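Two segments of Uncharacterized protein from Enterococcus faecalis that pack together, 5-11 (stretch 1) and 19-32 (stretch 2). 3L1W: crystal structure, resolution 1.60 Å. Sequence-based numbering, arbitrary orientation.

Stretch 1 5-11: TYNVRVD
Stretch 2 (19-32) QWSFRKEAVCQLIN

Stretch 1 enters as the end of a β-strand, residues 5-7, and leaves the extended form at Val-8 (phi/psi -93/5), followed by the positive phi of Arg-9 (71/117) and the extended Val-10 and Asp-11. Stretch 2 is helical over most of its length and runs antiparallel to the strand, at 177°, with the axes 11.6 Å apart at closest approach. In register, CA atoms of Tyr-6 and Ile-31 lie 9.2 Å apart, those of Val-8 and Val-27 7.3 Å, and those of Asp-11 and Trp-20 4.9 Å, so the segments converge toward Asp-11 and Trp-20. Together they bury 449 Å².

The wide end is apolar. Tyr-6 in the strand and Val-8 just past it both point toward the helix, while Thr-5 and Asn-7 stay out of reach. Tyr-6 (chi1 t, chi2 17°) spans the larger gap with its ring: CE2 lies 4.1 Å from Val-27 CG1 and 4.2 Å from Leu-30 CD2, and Ile-31 CG1 sits at the ring edge, 4.3 Å from Tyr-6 CD2. Leu-30 is tt and Ile-31 mt. Where the backbones are closer, a short branched residue suffices: Val-8 (m) sets CG1 3.8 Å from Val-27 CG1 (Val-27 is t) and CG2 4.1 Å from Trp-20 CZ3.

The narrow end is governed by carbonyls. Having left the strand, stretch 1 presents successive backbone oxygens to one buried guanidinium, and Arg-23, with chi1 to chi3 m, t, m and chi4 107°, supplies the donors. Its NH1 gives a hydrogen bond to Val-8 O at 2.7 Å (159°), with the acceptor near the guanidinium plane; its NH2 gives one to Arg-9 O at 2.9 Å (150°). Val-10 O is 4.0 Å from Arg-23 NH2, and water 1 bridges them, donating to Val-10 O at 2.8 Å and accepting from Arg-23 NH2 at 2.9 Å. NE is satisfied by a residue adjoining one of the stretches. Arginine suits this place because its planar group can serve several carbonyls at once. Arg-9 CG lies over one guanidinium face, 3.5 Å from Arg-23 NH2, while the end of the Arg-9 side chain (t, p, t, 178°) leads away to partners elsewhere in the structure. The turn is braced locally by Arg-9 N, which donates to Asn-7 OD1 at 3.0 Å (Asn-7 chi1 t, chi2 -36°).

Asp-11 (chi1 t, chi2 13°) serves two backbone amides. Trp-20 N makes a weak hydrogen bond to Asp-11 OD1 at 3.4 Å (141°), and water 2 extends the reach, donating to Asp-11 OD1 at 2.8 Å and accepting from Ser-21 N at 2.8 Å. Trp-20 points its CA-to-CB bond toward stretch 1 (chi1 t, chi2 -108°); Val-8 O lies at its ring edge, 4.1 Å from Trp-20 CZ3, and NE1 is bonded elsewhere in the structure. The rule is economical: apolar side chains fill the wide end, and an arginine, an aspartate and two waters answer the polar backbone.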

# COMPACT_ATOMS: atom_id res chain seq x y z
N THR A 5 7.50 3.81 -10.51
CA THR A 5 8.86 4.31 -10.64
C THR A 5 9.35 4.67 -9.24
O THR A 5 8.59 5.14 -8.40
CB THR A 5 8.95 5.50 -11.62
OG1 THR A 5 10.30 6.00 -11.67
CG2 THR A 5 8.01 6.64 -11.20
N TYR A 6 10.63 4.42 -8.97
CA TYR A 6 11.16 4.62 -7.63
C TYR A 6 12.64 4.96 -7.72
O TYR A 6 13.45 4.14 -8.16
CB TYR A 6 10.96 3.34 -6.82
CG TYR A 6 11.16 3.42 -5.31
CD1 TYR A 6 11.17 4.64 -4.64
CD2 TYR A 6 11.30 2.25 -4.56
CE1 TYR A 6 11.33 4.69 -3.26
CE2 TYR A 6 11.46 2.30 -3.19
CZ TYR A 6 11.48 3.51 -2.54
OH TYR A 6 11.64 3.52 -1.17
N ASN A 7 12.97 6.19 -7.34
CA ASN A 7 14.35 6.60 -7.20
C ASN A 7 14.76 6.17 -5.80
O ASN A 7 14.25 6.71 -4.81
CB ASN A 7 14.48 8.11 -7.38
CG ASN A 7 15.90 8.61 -7.23
OD1 ASN A 7 16.67 8.11 -6.41
ND2 ASN A 7 16.27 9.62 -8.01
N VAL A 8 15.67 5.19 -5.73
CA VAL A 8 15.97 4.54 -4.45
C VAL A 8 17.13 5.15 -3.69
O VAL A 8 17.50 4.63 -2.63
CB VAL A 8 16.19 3.01 -4.61
CG1 VAL A 8 14.93 2.35 -5.17
CG2 VAL A 8 17.42 2.71 -5.47
N ARG A 9 17.67 6.26 -4.22
CA ARG A 9 18.81 7.00 -3.63
C ARG A 9 20.15 6.26 -3.75
O ARG A 9 20.34 5.17 -3.20
CB ARG A 9 18.53 7.42 -2.18
CG ARG A 9 19.73 8.03 -1.44
CD ARG A 9 20.15 9.40 -1.97
NE ARG A 9 21.09 10.02 -1.03
CZ ARG A 9 21.67 11.20 -1.21
NH1 ARG A 9 21.42 11.91 -2.30
NH2 ARG A 9 22.51 11.67 -0.29
N VAL A 10 21.07 6.87 -4.48
CA VAL A 10 22.36 6.25 -4.76
C VAL A 10 23.07 5.95 -3.43
O VAL A 10 22.95 6.70 -2.47
CB VAL A 10 23.23 7.16 -5.66
CG1 VAL A 10 23.70 8.39 -4.90
CG2 VAL A 10 24.41 6.39 -6.23
N ASP A 11 23.79 4.83 -3.39
CA ASP A 11 24.60 4.50 -2.22
C ASP A 11 25.70 5.56 -2.09
O ASP A 11 26.52 5.72 -2.99
CB ASP A 11 25.21 3.11 -2.41
CG ASP A 11 25.92 2.60 -1.17
OD1 ASP A 11 25.75 3.18 -0.08
OD2 ASP A 11 26.65 1.59 -1.29
N GLN A 19 22.94 5.24 4.78
CA GLN A 19 23.38 4.82 3.45
C GLN A 19 22.74 3.49 3.07
O GLN A 19 22.06 2.85 3.88
CB GLN A 19 24.90 4.74 3.37
CG GLN A 19 25.52 3.73 4.29
CD GLN A 19 27.04 3.83 4.29
OE1 GLN A 19 27.61 4.75 4.88
NE2 GLN A 19 27.70 2.90 3.61
N TRP A 20 22.94 3.08 1.82
CA TRP A 20 22.22 1.93 1.27
C TRP A 20 22.22 0.70 2.18
O TRP A 20 21.19 0.03 2.33
CB TRP A 20 22.76 1.58 -0.11
CG TRP A 20 22.11 0.37 -0.76
CD1 TRP A 20 22.68 -0.86 -0.94
CD2 TRP A 20 20.79 0.28 -1.32
NE1 TRP A 20 21.80 -1.70 -1.57
CE2 TRP A 20 20.63 -1.03 -1.80
CE3 TRP A 20 19.72 1.18 -1.44
CZ2 TRP A 20 19.46 -1.46 -2.42
CZ3 TRP A 20 18.56 0.75 -2.05
CH2 TRP A 20 18.43 -0.56 -2.53
N SER A 21 23.36 0.37 2.76
CA SER A 21 23.43 -0.84 3.59
C SER A 21 22.32 -0.87 4.64
O SER A 21 21.76 -1.92 4.94
CB SER A 21 24.80 -0.96 4.26
OG SER A 21 25.01 0.10 5.18
N PHE A 22 21.98 0.30 5.19
CA PHE A 22 20.96 0.38 6.23
C PHE A 22 19.54 0.41 5.70
O PHE A 22 18.60 0.13 6.43
CB PHE A 22 21.20 1.61 7.10
CG PHE A 22 22.54 1.63 7.76
CD1 PHE A 22 22.74 1.01 8.98
CD2 PHE A 22 23.61 2.28 7.15
CE1 PHE A 22 23.97 1.03 9.59
CE2 PHE A 22 24.86 2.30 7.76
CZ PHE A 22 25.03 1.67 8.98
N ARG A 23 19.39 0.76 4.42
CA ARG A 23 18.08 0.98 3.80
C ARG A 23 17.64 -0.17 2.90
O ARG A 23 16.47 -0.27 2.53
CB ARG A 23 18.10 2.26 2.95
CG ARG A 23 18.46 3.51 3.71
CD ARG A 23 18.36 4.76 2.84
NE ARG A 23 19.40 4.84 1.82
CZ ARG A 23 19.20 4.65 0.52
NH1 ARG A 23 17.99 4.37 0.06
NH2 ARG A 23 20.21 4.75 -0.33
N LYS A 24 18.58 -1.01 2.49
CA LYS A 24 18.31 -2.00 1.45
C LYS A 24 17.13 -2.92 1.78
O LYS A 24 16.30 -3.19 0.92
CB LYS A 24 19.57 -2.83 1.14
CG LYS A 24 20.20 -3.48 2.35
CD LYS A 24 21.51 -4.19 1.99
CE LYS A 24 22.27 -4.61 3.25
NZ LYS A 24 23.59 -5.23 2.93
N GLU A 25 17.06 -3.42 3.01
CA GLU A 25 15.96 -4.32 3.37
C GLU A 25 14.62 -3.62 3.22
O GLU A 25 13.67 -4.17 2.65
CB GLU A 25 16.13 -4.87 4.79
CG GLU A 25 17.32 -5.80 4.94
CD GLU A 25 16.90 -7.24 5.20
OE1 GLU A 25 16.54 -7.57 6.35
OE2 GLU A 25 16.94 -8.05 4.24
N ALA A 26 14.53 -2.38 3.71
CA ALA A 26 13.29 -1.63 3.66
C ALA A 26 12.89 -1.33 2.22
O ALA A 26 11.72 -1.46 1.85
CB ALA A 26 13.41 -0.34 4.47
N VAL A 27 13.86 -0.94 1.40
CA VAL A 27 13.57 -0.67 -0.01
C VAL A 27 13.11 -1.94 -0.73
O VAL A 27 12.11 -1.93 -1.45
CB VAL A 27 14.80 -0.06 -0.73
CG1 VAL A 27 14.62 -0.08 -2.25
CG2 VAL A 27 15.05 1.35 -0.22
N CYS A 28 13.83 -3.04 -0.53
CA CYS A 28 13.49 -4.27 -1.23
C CYS A 28 12.16 -4.87 -0.75
O CYS A 28 11.40 -5.43 -1.54
CB CYS A 28 14.62 -5.29 -1.11
SG CYS A 28 16.10 -4.81 -2.04
N GLN A 29 11.89 -4.76 0.55
CA GLN A 29 10.63 -5.26 1.09
C GLN A 29 9.46 -4.44 0.58
O GLN A 29 8.37 -4.97 0.35
CB GLN A 29 10.67 -5.28 2.62
CG GLN A 29 11.52 -6.42 3.16
CD GLN A 29 11.85 -6.24 4.61
OE1 GLN A 29 11.29 -5.38 5.28
NE2 GLN A 29 12.78 -7.05 5.11
N LEU A 30 9.67 -3.14 0.40
CA LEU A 30 8.62 -2.29 -0.14
C LEU A 30 8.27 -2.75 -1.54
O LEU A 30 7.10 -2.93 -1.87
CB LEU A 30 9.07 -0.82 -0.13
CG LEU A 30 8.07 0.25 -0.59
CD1 LEU A 30 8.52 1.62 -0.07
CD2 LEU A 30 7.91 0.31 -2.12
N ILE A 31 9.30 -2.94 -2.37
CA ILE A 31 9.11 -3.42 -3.73
C ILE A 31 8.39 -4.77 -3.73
O ILE A 31 7.42 -4.97 -4.48
CB ILE A 31 10.48 -3.50 -4.46
CG1 ILE A 31 11.03 -2.08 -4.65
CG2 ILE A 31 10.33 -4.23 -5.80
CD1 ILE A 31 12.51 -2.02 -5.02
N ASN A 32 8.82 -5.70 -2.88
CA ASN A 32 8.17 -7.02 -2.88
C ASN A 32 6.70 -6.95 -2.47
O ASN A 32 5.87 -7.68 -3.03
CB ASN A 32 8.89 -7.98 -1.94
CG ASN A 32 10.21 -8.44 -2.51
OD1 ASN A 32 10.48 -8.30 -3.71
ND2 ASN A 32 11.05 -9.01 -1.65
O HOH W 1 22.72 6.06 0.25
O HOH W 2 25.95 1.20 1.96